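Local atomic coordinates of hypothetical protein Atu2684 (Agrobacterium tumefaciens, PDB entry 2AXO), a protein that is of unknown function but has a thioredoxin-like domain with a disulfide-bonded CxxC motif, consistent with a role in thiol-disulfide redox chemistry. Residues 177-182 against 255-260; 62-67 against 75-80; 43-48 against 235-240; 154-159 against 227-232. All coordinates share one frame; numbering follows the deposited sequence.

Interaction 1. Residues 177-182 against 255-260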
loop_
_atom_site.group_PDB
_atom_site.type_symbol
_atom_site.label_atom_id
_atom_site.label_comp_id
_atom_site.label_asym_id
_atom_site.label_seq_id
_atom_site.Cartn_x
_atom_site.Cartn_y
_atom_site.Cartn_z
ATOM N N ALA A 177 3.188 -17.341 -11.753
ATOM C CA ALA A 177 4.010 -16.465 -10.935
ATOM C C ALA A 177 5.449 -16.941 -11.077
ATOM O O ALA A 177 5.782 -18.075 -10.719
ATOM C CB ALA A 177 3.566 -16.526 -9.473
ATOM N N TYR A 178 6.292 -16.074 -11.626
ATOM C CA TYR A 178 7.698 -16.396 -11.840
ATOM C C TYR A 178 8.513 -15.959 -10.633
ATOM O O TYR A 178 8.319 -14.868 -10.108
ATOM C CB TYR A 178 8.196 -15.677 -13.097
ATOM C CG TYR A 178 7.430 -16.053 -14.349
ATOM C CD1 TYR A 178 7.751 -17.208 -15.066
ATOM C CD2 TYR A 178 6.372 -15.265 -14.806
ATOM C CE1 TYR A 178 7.037 -17.571 -16.216
ATOM C CE2 TYR A 178 5.648 -15.618 -15.952
ATOM C CZ TYR A 178 5.986 -16.770 -16.648
ATOM O OH TYR A 178 5.267 -17.122 -17.768
ATOM N N PHE A 179 9.426 -16.817 -10.190
ATOM C CA PHE A 179 10.252 -16.482 -9.042
ATOM C C PHE A 179 11.672 -16.986 -9.183
ATOM O O PHE A 179 11.979 -17.826 -10.039
ATOM C CB PHE A 179 9.653 -17.068 -7.752
ATOM C CG PHE A 179 9.456 -18.557 -7.796
ATOM C CD1 PHE A 179 8.202 -19.092 -8.081
ATOM C CD2 PHE A 179 10.528 -19.426 -7.575
ATOM C CE1 PHE A 179 8.012 -20.471 -8.148
ATOM C CE2 PHE A 179 10.354 -20.808 -7.640
ATOM C CZ PHE A 179 9.092 -21.333 -7.927
ATOM N N THR A 180 12.541 -16.437 -8.345
ATOM C CA THR A 180 13.919 -16.871 -8.292
ATOM C C THR A 180 13.839 -17.938 -7.209
ATOM O O THR A 180 13.030 -17.836 -6.289
ATOM C CB THR A 180 14.873 -15.730 -7.845
ATOM O OG1 THR A 180 14.422 -15.180 -6.596
ATOM C CG2 THR A 180 14.910 -14.629 -8.897
ATOM N N ARG A 181 14.647 -18.977 -7.340
ATOM C CA ARG A 181 14.648 -20.058 -6.370
ATOM C C ARG A 181 15.150 -19.541 -5.025
ATOM O O ARG A 181 14.445 -19.605 -4.017
ATOM C CB ARG A 181 15.536 -21.184 -6.892
ATOM C CG ARG A 181 15.812 -22.293 -5.917
ATOM C CD ARG A 181 14.560 -23.040 -5.528
ATOM N NE ARG A 181 14.919 -24.321 -4.937
ATOM C CZ ARG A 181 14.072 -25.120 -4.307
ATOM N NH1 ARG A 181 12.796 -24.768 -4.177
ATOM N NH2 ARG A 181 14.506 -26.268 -3.811
ATOM N N GLU A 182 16.374 -19.022 -5.018
ATOM C CA GLU A 182 16.969 -18.464 -3.812
ATOM C C GLU A 182 17.778 -17.228 -4.184
ATOM O O GLU A 182 18.591 -17.271 -5.099
ATOM C CB GLU A 182 17.885 -19.482 -3.135
ATOM C CG GLU A 182 18.469 -18.972 -1.833
ATOM C CD GLU A 182 19.963 -18.761 -1.900
ATOM O OE1 GLU A 182 20.705 -19.770 -1.893
ATOM O OE2 GLU A 182 20.397 -17.589 -1.963
ATOM N N ILE A 255 3.958 -26.296 -9.189
ATOM C CA ILE A 255 5.215 -25.580 -9.265
ATOM C C ILE A 255 6.123 -26.304 -10.235
ATOM O O ILE A 255 6.167 -27.529 -10.273
ATOM C CB ILE A 255 5.935 -25.481 -7.906
ATOM C CG1 ILE A 255 5.262 -24.410 -7.042
ATOM C CG2 ILE A 255 7.417 -25.126 -8.125
ATOM C CD1 ILE A 255 5.952 -24.151 -5.716
ATOM N N LEU A 256 6.820 -25.525 -11.045
ATOM C CA LEU A 256 7.761 -26.058 -12.009
ATOM C C LEU A 256 9.081 -25.383 -11.684
ATOM O O LEU A 256 9.180 -24.157 -11.745
ATOM C CB LEU A 256 7.332 -25.703 -13.437
ATOM C CG LEU A 256 8.312 -26.111 -14.542
ATOM C CD1 LEU A 256 8.574 -27.610 -14.459
ATOM C CD2 LEU A 256 7.743 -25.750 -15.911
ATOM N N LEU A 257 10.087 -26.164 -11.310
ATOM C CA LEU A 257 11.384 -25.574 -10.999
ATOM C C LEU A 257 12.257 -25.582 -12.240
ATOM O O LEU A 257 12.169 -26.493 -13.063
ATOM C CB LEU A 257 12.087 -26.340 -9.875
ATOM C CG LEU A 257 11.446 -26.282 -8.489
ATOM C CD1 LEU A 257 12.312 -27.054 -7.503
ATOM C CD2 LEU A 257 11.292 -24.833 -8.050
ATOM N N GLY A 258 13.095 -24.559 -12.370
ATOM C CA GLY A 258 13.979 -24.468 -13.516
ATOM C C GLY A 258 14.919 -25.655 -13.582
ATOM O O GLY A 258 15.244 -26.142 -14.661
ATOM N N ASN A 259 15.362 -26.121 -12.419
ATOM C CA ASN A 259 16.254 -27.266 -12.360
ATOM C C ASN A 259 15.461 -28.559 -12.479
ATOM O O ASN A 259 14.715 -28.920 -11.572
ATOM C CB ASN A 259 17.037 -27.264 -11.050
ATOM C CG ASN A 259 17.770 -28.562 -10.820
ATOM O OD1 ASN A 259 18.262 -29.176 -11.762
ATOM N ND2 ASN A 259 17.858 -28.984 -9.564
ATOM N N GLU A 260 15.613 -29.257 -13.602
ATOM C CA GLU A 260 14.892 -30.511 -13.804
ATOM C C GLU A 260 15.755 -31.738 -13.528
ATOM O O GLU A 260 15.640 -32.758 -14.213
ATOM C CB GLU A 260 14.338 -30.590 -15.228
ATOM C CG GLU A 260 13.106 -29.726 -15.479
ATOM C CD GLU A 260 11.977 -29.996 -14.493
ATOM O OE1 GLU A 260 12.046 -29.496 -13.345
ATOM O OE2 GLU A 260 11.021 -30.713 -14.862
#
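The first torsion of Phe-179 and a bend in Arg-181 bring both onto Leu-257. In Phe-179 the ring carbon CG lies between the backbone N and the carbonyl carbon (chi1 57°), which swings the ring out of its strand toward residues 255-257. Arg-181 leaves the backbone with CG opposite N (chi1 171°) and then folds at chi2 (64°), carrying its guanidinium across to the same leucine. Leu-257 divides the work between its two methyls. CD2 sits near the plane of the Phe-179 ring, at its edge, 4.1 Å from Phe-179 CZ, while CD1 lies over one face of the guanidinium, 4.1 Å from Arg-181 NH1 and displaced toward the rim. The Ile-255 side chain crosses that of Phe-179 at about a right angle, and its CG2 lies at the ring edge, near the plane, 4.2 Å from Phe-179 CZ. The contact thus runs from a buried aromatic end to a partly exposed cationic one, and the flat face of the arginine closes over a methyl while NH1 keeps a hydrogen bond to His-201. The His-201 ring also stacks on Phe-179. Within the four-stranded antiparallel sheet, strand 232-241 runs between strands 172-186 and 247-257, so these side chains meet across an intervening strand; strand 74-79 packs on the same group through Leu-76 against Phe-179 and Val-74 against Ile-255.

Interaction 2. Residues 62-67 against 75-80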
loop_
_atom_site.group_PDB
_atom_site.type_symbol
_atom_site.label_atom_id
_atom_site.label_comp_id
_atom_site.label_asym_id
_atom_site.label_seq_id
_atom_site.Cartn_x
_atom_site.Cartn_y
_atom_site.Cartn_z
ATOM N N GLU A 62 11.305 -17.430 7.374
ATOM C CA GLU A 62 11.839 -18.726 7.785
ATOM C C GLU A 62 10.737 -19.770 7.677
ATOM O O GLU A 62 10.961 -20.880 7.191
ATOM C CB GLU A 62 12.343 -18.666 9.235
ATOM C CG GLU A 62 12.822 -20.012 9.780
ATOM C CD GLU A 62 13.014 -20.010 11.293
ATOM O OE1 GLU A 62 13.860 -19.237 11.794
ATOM O OE2 GLU A 62 12.313 -20.784 11.982
ATOM N N ALA A 63 9.543 -19.403 8.133
ATOM C CA ALA A 63 8.399 -20.297 8.084
ATOM C C ALA A 63 8.206 -20.800 6.659
ATOM O O ALA A 63 8.102 -22.006 6.417
ATOM C CB ALA A 63 7.143 -19.566 8.553
ATOM N N LEU A 64 8.165 -19.869 5.711
ATOM C CA LEU A 64 7.972 -20.232 4.310
ATOM C C LEU A 64 9.089 -21.134 3.794
ATOM O O LEU A 64 8.832 -22.120 3.101
ATOM C CB LEU A 64 7.890 -18.979 3.437
ATOM C CG LEU A 64 7.584 -19.204 1.952
ATOM C CD1 LEU A 64 6.164 -19.753 1.778
ATOM C CD2 LEU A 64 7.726 -17.883 1.214
ATOM N N ARG A 65 10.326 -20.789 4.126
ATOM C CA ARG A 65 11.464 -21.577 3.682
ATOM C C ARG A 65 11.316 -23.033 4.114
ATOM O O ARG A 65 11.632 -23.950 3.351
ATOM C CB ARG A 65 12.757 -20.977 4.236
ATOM C CG ARG A 65 14.020 -21.679 3.770
ATOM C CD ARG A 65 15.254 -20.890 4.180
ATOM N NE ARG A 65 15.187 -20.496 5.585
ATOM C CZ ARG A 65 16.148 -19.843 6.230
ATOM N NH1 ARG A 65 17.268 -19.501 5.598
ATOM N NH2 ARG A 65 15.988 -19.532 7.511
ATOM N N LYS A 66 10.823 -23.237 5.337
ATOM C CA LYS A 66 10.626 -24.581 5.885
ATOM C C LYS A 66 9.530 -25.352 5.151
ATOM O O LYS A 66 9.660 -26.550 4.912
ATOM C CB LYS A 66 10.303 -24.497 7.384
ATOM C CG LYS A 66 11.508 -24.064 8.218
ATOM C CD LYS A 66 11.283 -24.170 9.721
ATOM C CE LYS A 66 10.272 -23.159 10.218
ATOM N NZ LYS A 66 10.315 -23.016 11.709
HETATM N N MSE A 67 8.454 -24.655 4.798
HETATM C CA MSE A 67 7.366 -25.279 4.074
HETATM C C MSE A 67 7.805 -25.611 2.648
HETATM O O MSE A 67 7.460 -26.664 2.114
HETATM C CB MSE A 67 6.149 -24.354 4.077
HETATM C CG MSE A 67 5.556 -24.135 5.469
HETATM SE SE MSE A 67 3.967 -23.016 5.411
HETATM C CE MSE A 67 4.835 -21.317 5.222
ATOM N N GLY A 75 4.620 -22.711 -2.308
ATOM C CA GLY A 75 4.974 -21.509 -1.581
ATOM C C GLY A 75 5.552 -20.407 -2.438
ATOM O O GLY A 75 6.409 -20.639 -3.287
ATOM N N LEU A 76 5.074 -19.193 -2.196
ATOM C CA LEU A 76 5.520 -18.026 -2.940
ATOM C C LEU A 76 5.765 -16.853 -2.017
ATOM O O LEU A 76 5.034 -16.649 -1.050
ATOM C CB LEU A 76 4.459 -17.623 -3.955
ATOM C CG LEU A 76 4.173 -18.649 -5.049
ATOM C CD1 LEU A 76 2.878 -18.287 -5.738
ATOM C CD2 LEU A 76 5.330 -18.686 -6.043
ATOM N N SER A 77 6.792 -16.076 -2.329
ATOM C CA SER A 77 7.114 -14.896 -1.548
ATOM C C SER A 77 6.984 -13.659 -2.439
ATOM O O SER A 77 7.628 -13.570 -3.485
ATOM C CB SER A 77 8.537 -14.988 -1.004
ATOM O OG SER A 77 8.868 -13.809 -0.301
ATOM N N TYR A 78 6.130 -12.725 -2.030
ATOM C CA TYR A 78 5.929 -11.484 -2.772
ATOM C C TYR A 78 6.480 -10.306 -1.977
ATOM O O TYR A 78 5.870 -9.879 -0.996
ATOM C CB TYR A 78 4.444 -11.208 -3.025
ATOM C CG TYR A 78 3.737 -12.215 -3.899
ATOM C CD1 TYR A 78 3.226 -13.394 -3.360
ATOM C CD2 TYR A 78 3.555 -11.978 -5.261
ATOM C CE1 TYR A 78 2.549 -14.312 -4.156
ATOM C CE2 TYR A 78 2.881 -12.892 -6.068
ATOM C CZ TYR A 78 2.381 -14.054 -5.510
ATOM O OH TYR A 78 1.719 -14.964 -6.296
ATOM N N HIS A 79 7.619 -9.770 -2.397
ATOM C CA HIS A 79 8.196 -8.629 -1.697
ATOM C C HIS A 79 7.428 -7.362 -2.052
ATOM O O HIS A 79 7.331 -6.995 -3.224
ATOM C CB HIS A 79 9.672 -8.467 -2.062
ATOM C CG HIS A 79 10.563 -9.499 -1.442
ATOM N ND1 HIS A 79 10.511 -10.833 -1.784
ATOM C CD2 HIS A 79 11.525 -9.390 -0.495
ATOM C CE1 HIS A 79 11.405 -11.503 -1.076
ATOM N NE2 HIS A 79 12.032 -10.651 -0.286
ATOM N N VAL A 80 6.877 -6.704 -1.034
ATOM C CA VAL A 80 6.111 -5.472 -1.226
ATOM C C VAL A 80 7.035 -4.258 -1.278
ATOM O O VAL A 80 8.152 -4.294 -0.764
ATOM C CB VAL A 80 5.071 -5.286 -0.097
ATOM C CG1 VAL A 80 4.054 -6.413 -0.157
ATOM C CG2 VAL A 80 5.763 -5.261 1.262
#
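Leu-64 makes every touch on the helix side of this contact, and its two methyls meet different parts of strand 75-79. With CG anti to the backbone N (chi1 -176°) and chi2 at 67°, the isobutyl group reaches straight to the strand. CD1 rests against bare backbone, 4.0 Å from Gly-75 CA, where the lack of a side chain lets the methyl lie close to the chain. CD2 settles one step further along, 3.7 Å from Leu-76 O and equally 3.7 Å from Ser-77 CB. The Leu-76 side chain itself points away, to the other face of the sheet. This buried part contrasts with the outward side of the same helix, where Glu-62, Arg-65 and Lys-66 are exposed. There Lys-66 NZ bonds Glu-62 OE2 at 3.0 Å, an i to i+4 salt bridge that uses the anti lone pair of the oxygen. Helix and strand run nearly antiparallel, at 151° with axes 8.7 Å apart, as expected within the beta-alpha-beta unit of strand 45-50, helix 58-70 and strand 74-79. Leu-64 also touches Val-46 and Leu-48 of the first strand. Because the meeting of helix and strand here rests on methyl groups against backbone and CB atoms, it is set by shape and dispersion, while the charges of the helix are kept to the solvent side.

Interaction 3. Residues 43-48 against 235-240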
loop_
_atom_site.group_PDB
_atom_site.type_symbol
_atom_site.label_atom_id
_atom_site.label_comp_id
_atom_site.label_asym_id
_atom_site.label_seq_id
_atom_site.Cartn_x
_atom_site.Cartn_y
_atom_site.Cartn_z
ATOM N N LYS A 43 -0.865 -29.891 -0.238
ATOM C CA LYS A 43 -1.860 -29.427 0.727
ATOM C C LYS A 43 -2.537 -28.093 0.410
ATOM O O LYS A 43 -3.672 -27.858 0.829
ATOM C CB LYS A 43 -1.227 -29.366 2.122
ATOM C CG LYS A 43 -0.701 -30.708 2.632
ATOM C CD LYS A 43 0.033 -30.548 3.961
ATOM C CE LYS A 43 0.630 -31.871 4.449
ATOM N NZ LYS A 43 -0.420 -32.854 4.822
ATOM N N GLY A 44 -1.856 -27.218 -0.320
ATOM C CA GLY A 44 -2.448 -25.931 -0.650
ATOM C C GLY A 44 -1.434 -24.904 -1.121
ATOM O O GLY A 44 -0.283 -25.238 -1.406
ATOM N N VAL A 45 -1.867 -23.651 -1.200
ATOM C CA VAL A 45 -1.012 -22.562 -1.644
ATOM C C VAL A 45 -0.785 -21.536 -0.540
ATOM O O VAL A 45 -1.729 -21.091 0.120
ATOM C CB VAL A 45 -1.627 -21.848 -2.867
ATOM C CG1 VAL A 45 -0.762 -20.662 -3.280
ATOM C CG2 VAL A 45 -1.757 -22.834 -4.021
ATOM N N VAL A 46 0.478 -21.172 -0.336
ATOM C CA VAL A 46 0.827 -20.177 0.674
ATOM C C VAL A 46 1.577 -19.027 0.013
ATOM O O VAL A 46 2.691 -19.200 -0.461
ATOM C CB VAL A 46 1.711 -20.791 1.789
ATOM C CG1 VAL A 46 2.142 -19.707 2.776
ATOM C CG2 VAL A 46 0.932 -21.879 2.515
ATOM N N GLU A 47 0.940 -17.862 -0.025
ATOM C CA GLU A 47 1.524 -16.676 -0.619
ATOM C C GLU A 47 1.857 -15.690 0.478
ATOM O O GLU A 47 0.970 -15.127 1.114
ATOM C CB GLU A 47 0.545 -16.047 -1.604
ATOM C CG GLU A 47 0.306 -16.902 -2.824
ATOM C CD GLU A 47 -0.768 -16.338 -3.722
ATOM O OE1 GLU A 47 -1.947 -16.378 -3.320
ATOM O OE2 GLU A 47 -0.418 -15.843 -4.813
ATOM N N LEU A 48 3.151 -15.490 0.696
ATOM C CA LEU A 48 3.620 -14.588 1.734
ATOM C C LEU A 48 4.016 -13.221 1.202
ATOM O O LEU A 48 4.792 -13.114 0.250
ATOM C CB LEU A 48 4.827 -15.217 2.433
ATOM C CG LEU A 48 5.613 -14.351 3.417
ATOM C CD1 LEU A 48 4.809 -14.163 4.698
ATOM C CD2 LEU A 48 6.947 -15.022 3.717
ATOM N N ALA A 235 5.064 -20.871 -10.485
ATOM C CA ALA A 235 3.959 -21.551 -9.850
ATOM C C ALA A 235 2.768 -21.272 -10.743
ATOM O O ALA A 235 2.572 -20.136 -11.171
ATOM C CB ALA A 235 3.720 -20.976 -8.456
ATOM N N VAL A 236 2.005 -22.311 -11.060
ATOM C CA VAL A 236 0.810 -22.148 -11.874
ATOM C C VAL A 236 -0.332 -22.151 -10.877
ATOM O O VAL A 236 -0.474 -23.086 -10.090
ATOM C CB VAL A 236 0.609 -23.322 -12.860
ATOM C CG1 VAL A 236 -0.735 -23.176 -13.574
ATOM C CG2 VAL A 236 1.744 -23.345 -13.888
ATOM N N LEU A 237 -1.134 -21.097 -10.894
ATOM C CA LEU A 237 -2.250 -20.989 -9.973
ATOM C C LEU A 237 -3.549 -20.915 -10.764
ATOM O O LEU A 237 -3.727 -20.007 -11.575
ATOM C CB LEU A 237 -2.103 -19.731 -9.107
ATOM C CG LEU A 237 -0.787 -19.556 -8.336
ATOM C CD1 LEU A 237 -0.780 -18.214 -7.620
ATOM C CD2 LEU A 237 -0.602 -20.699 -7.332
ATOM N N LEU A 238 -4.442 -21.882 -10.561
ATOM C CA LEU A 238 -5.727 -21.850 -11.260
ATOM C C LEU A 238 -6.593 -21.051 -10.299
ATOM O O LEU A 238 -7.191 -21.601 -9.370
ATOM C CB LEU A 238 -6.283 -23.262 -11.449
ATOM C CG LEU A 238 -7.544 -23.372 -12.322
ATOM C CD1 LEU A 238 -7.270 -22.845 -13.729
ATOM C CD2 LEU A 238 -7.976 -24.824 -12.373
ATOM N N GLN A 239 -6.661 -19.746 -10.539
ATOM C CA GLN A 239 -7.363 -18.848 -9.641
ATOM C C GLN A 239 -8.658 -18.196 -10.102
ATOM O O GLN A 239 -8.728 -17.582 -11.166
ATOM C CB GLN A 239 -6.360 -17.779 -9.178
ATOM C CG GLN A 239 -6.861 -16.805 -8.129
ATOM C CD GLN A 239 -5.726 -16.106 -7.398
ATOM O OE1 GLN A 239 -4.689 -15.772 -7.989
ATOM N NE2 GLN A 239 -5.923 -15.862 -6.109
ATOM N N THR A 240 -9.687 -18.344 -9.274
ATOM C CA THR A 240 -10.987 -17.753 -9.549
ATOM C C THR A 240 -10.924 -16.294 -9.107
ATOM O O THR A 240 -9.968 -15.871 -8.461
ATOM C CB THR A 240 -12.104 -18.448 -8.749
ATOM O OG1 THR A 240 -11.904 -18.233 -7.342
ATOM C CG2 THR A 240 -12.105 -19.937 -9.029
#
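Val-45 and Glu-47, two residues apart on one strand, both face Leu-237, and each meets a different methyl of it. Leu-237 places CG beside its backbone N and opposite the carbonyl carbon (chi1 -54°), and from there the side chain extends across to the other strand. CD2 nestles against both branches of Val-45, 4.1 Å from Val-45 CG1 and likewise 4.1 Å from Val-45 CG2. The valine holds CG1 anti to its own N (chi1 177°), an orientation that turns the fork of its isopropyl group to the incoming methyl. The chain of Glu-47 starts out beside its N (chi1 -67°) and stays extended beyond CG, coming at Leu-237 from the opposite direction until Glu-47 OE2 stands 3.7 Å from Leu-237 CD1. The strand of Val-45 and Glu-47 belongs to the thioredoxin-like part of the fold, where its alternate residues Val-46 and Leu-48 turn to helix 58-70; the other face, with Val-45 and Glu-47, packs against strand 232-241 of the antiparallel sheet. A carboxylate in this buried setting has polar company: OE2 forms a salt bridge with Arg-100 and a weak hydrogen bond with the hydroxyl of Tyr-78, while OE1 has a weak one with Tyr-104. Gln-239, beyond Leu-237 on the same strand, joins this polar cluster, its OE1 accepting from Arg-100 and its NE2 bonded to Tyr-104 OH.

Interaction 4. Residues 154-159 against 227-232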
loop_
_atom_site.group_PDB
_atom_site.type_symbol
_atom_site.label_atom_id
_atom_site.label_comp_id
_atom_site.label_asym_id
_atom_site.label_seq_id
_atom_site.Cartn_x
_atom_site.Cartn_y
_atom_site.Cartn_z
ATOM N N SER A 154 2.776 -29.267 -14.760
ATOM C CA SER A 154 3.620 -28.390 -15.558
ATOM C C SER A 154 4.956 -29.063 -15.827
ATOM O O SER A 154 5.475 -29.802 -14.991
ATOM C CB SER A 154 3.839 -27.062 -14.830
ATOM O OG SER A 154 4.353 -27.279 -13.523
ATOM N N LYS A 155 5.510 -28.807 -17.006
ATOM C CA LYS A 155 6.782 -29.397 -17.378
ATOM C C LYS A 155 7.353 -28.671 -18.580
ATOM O O LYS A 155 6.647 -27.929 -19.260
ATOM C CB LYS A 155 6.588 -30.868 -17.743
ATOM C CG LYS A 155 5.599 -31.060 -18.887
ATOM C CD LYS A 155 5.545 -32.499 -19.388
ATOM C CE LYS A 155 6.826 -32.884 -20.110
ATOM N NZ LYS A 155 6.719 -34.231 -20.737
ATOM N N PHE A 156 8.636 -28.901 -18.828
ATOM C CA PHE A 156 9.337 -28.318 -19.962
ATOM C C PHE A 156 9.191 -29.277 -21.132
ATOM O O PHE A 156 9.475 -30.471 -20.999
ATOM C CB PHE A 156 10.825 -28.159 -19.653
ATOM C CG PHE A 156 11.131 -27.078 -18.664
ATOM C CD1 PHE A 156 11.005 -25.741 -19.018
ATOM C CD2 PHE A 156 11.577 -27.398 -17.384
ATOM C CE1 PHE A 156 11.323 -24.733 -18.112
ATOM C CE2 PHE A 156 11.897 -26.400 -16.470
ATOM C CZ PHE A 156 11.772 -25.066 -16.833
ATOM N N ALA A 157 8.742 -28.753 -22.268
ATOM C CA ALA A 157 8.566 -29.545 -23.480
ATOM C C ALA A 157 9.725 -29.245 -24.426
ATOM O O ALA A 157 9.521 -28.916 -25.597
ATOM C CB ALA A 157 7.244 -29.195 -24.143
ATOM N N GLY A 158 10.941 -29.364 -23.908
ATOM C CA GLY A 158 12.118 -29.088 -24.711
ATOM C C GLY A 158 12.469 -27.614 -24.653
ATOM O O GLY A 158 13.253 -27.182 -23.806
ATOM N N ASP A 159 11.878 -26.835 -25.552
ATOM C CA ASP A 159 12.122 -25.399 -25.606
ATOM C C ASP A 159 10.825 -24.635 -25.344
ATOM O O ASP A 159 10.698 -23.458 -25.691
ATOM C CB ASP A 159 12.688 -25.017 -26.976
ATOM C CG ASP A 159 11.809 -25.489 -28.119
ATOM O OD1 ASP A 159 12.211 -25.321 -29.291
ATOM O OD2 ASP A 159 10.715 -26.026 -27.846
ATOM N N ALA A 227 12.953 -19.515 -20.571
ATOM C CA ALA A 227 14.074 -18.749 -20.044
ATOM C C ALA A 227 13.750 -18.151 -18.677
ATOM O O ALA A 227 14.596 -18.139 -17.786
ATOM C CB ALA A 227 14.456 -17.637 -21.025
ATOM N N LYS A 228 12.528 -17.657 -18.508
ATOM C CA LYS A 228 12.141 -17.070 -17.231
ATOM C C LYS A 228 12.041 -18.116 -16.129
ATOM O O LYS A 228 12.522 -17.898 -15.021
ATOM C CB LYS A 228 10.814 -16.314 -17.361
ATOM C CG LYS A 228 10.873 -15.167 -18.354
ATOM C CD LYS A 228 9.851 -14.093 -18.054
ATOM C CE LYS A 228 8.430 -14.592 -18.162
ATOM N NZ LYS A 228 7.495 -13.514 -17.726
ATOM N N VAL A 229 11.421 -19.254 -16.422
ATOM C CA VAL A 229 11.304 -20.290 -15.406
ATOM C C VAL A 229 12.704 -20.753 -14.989
ATOM O O VAL A 229 12.949 -21.037 -13.817
ATOM C CB VAL A 229 10.490 -21.506 -15.918
ATOM C CG1 VAL A 229 10.319 -22.521 -14.805
ATOM C CG2 VAL A 229 9.124 -21.045 -16.431
ATOM N N LYS A 230 13.624 -20.808 -15.949
ATOM C CA LYS A 230 14.993 -21.234 -15.681
ATOM C C LYS A 230 15.741 -20.321 -14.712
ATOM O O LYS A 230 16.766 -20.712 -14.159
ATOM C CB LYS A 230 15.767 -21.346 -16.999
ATOM C CG LYS A 230 15.409 -22.568 -17.817
ATOM C CD LYS A 230 15.869 -23.839 -17.122
ATOM C CE LYS A 230 15.471 -25.074 -17.913
ATOM N NZ LYS A 230 15.941 -26.322 -17.248
ATOM N N LYS A 231 15.238 -19.105 -14.515
ATOM C CA LYS A 231 15.871 -18.163 -13.592
ATOM C C LYS A 231 15.574 -18.568 -12.151
ATOM O O LYS A 231 16.125 -18.005 -11.207
ATOM C CB LYS A 231 15.358 -16.736 -13.829
ATOM C CG LYS A 231 15.923 -16.052 -15.067
ATOM C CD LYS A 231 15.274 -14.687 -15.303
ATOM C CE LYS A 231 15.523 -13.721 -14.151
ATOM N NZ LYS A 231 14.882 -12.398 -14.407
ATOM N N GLY A 232 14.693 -19.550 -11.993
ATOM C CA GLY A 232 14.321 -20.020 -10.672
ATOM C C GLY A 232 13.214 -21.035 -10.851
ATOM O O GLY A 232 13.457 -22.240 -10.884
#
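The Phe-156 ring meets Lys-230 on one face and Val-229 at an oblique angle, so two consecutive residues where helix 223-229 gives way to the next strand approach it in different ways. Lys-230 crosses the aromatic side chain obliquely, with CE 3.8 Å above the ring plane and shifted toward the rim. Measured to the ring centroid, Lys-230 CE stands 4.1 Å away, a CH-pi contact, and Lys-230 NZ stands 4.5 Å away, 26° off the normal, a cation-pi contact. The lysine achieves this by a kink at chi2 (-68°), after which the rest of the chain is extended and carries the ammonium group across the ring. That group has a second, stronger partner in Gly-258 O, so the amine is shared between a backbone carbonyl and the aromatic face. Val-229 slides past Phe-156 in the opposite sense; its CG1 touches Phe-156 CZ at 3.6 Å, the closest approach in the contact, and Val-229 CB lies 3.9 Å from the same atom. The valine is buried and the lysine exposed, which makes the ring a bridge from interior to surface. Leu-256 of strand 247-257, itself buried, packs on both Phe-156 and Val-229. A type I beta turn from Val-229 to Gly-232 (Gly-232 N to Val-229 O 2.9 Å) connects helix 223-229 with strand 232-241. The arrangement is thus a helix-to-strand turn packed on an edge strand, 152-156, of the three-stranded antiparallel sheet, with a surface cation-pi pair at its rim.

Overall arrangement
Interactions 2 and 3 are fully buried and share the thioredoxin-like sheet, whose adjacent strands 74-79 and 45-50 they use from opposite faces, one toward helix 58-70 and one toward the antiparallel sheet. Interaction 3 alone of these two brings a carboxylate into the core. Interactions 1 and 4 are partly buried, with centres about 8 Å apart; in both, a phenylalanine is flanked by apolar groups and a cationic side chain stands at the margin, and Gly-258 O of interaction 1 receives the lysine of interaction 4. Strand 232-241 borders both strands of interaction 1 and supplies half of interaction 3. Interactions 2 and 4, centres about 21 Å apart, do not touch.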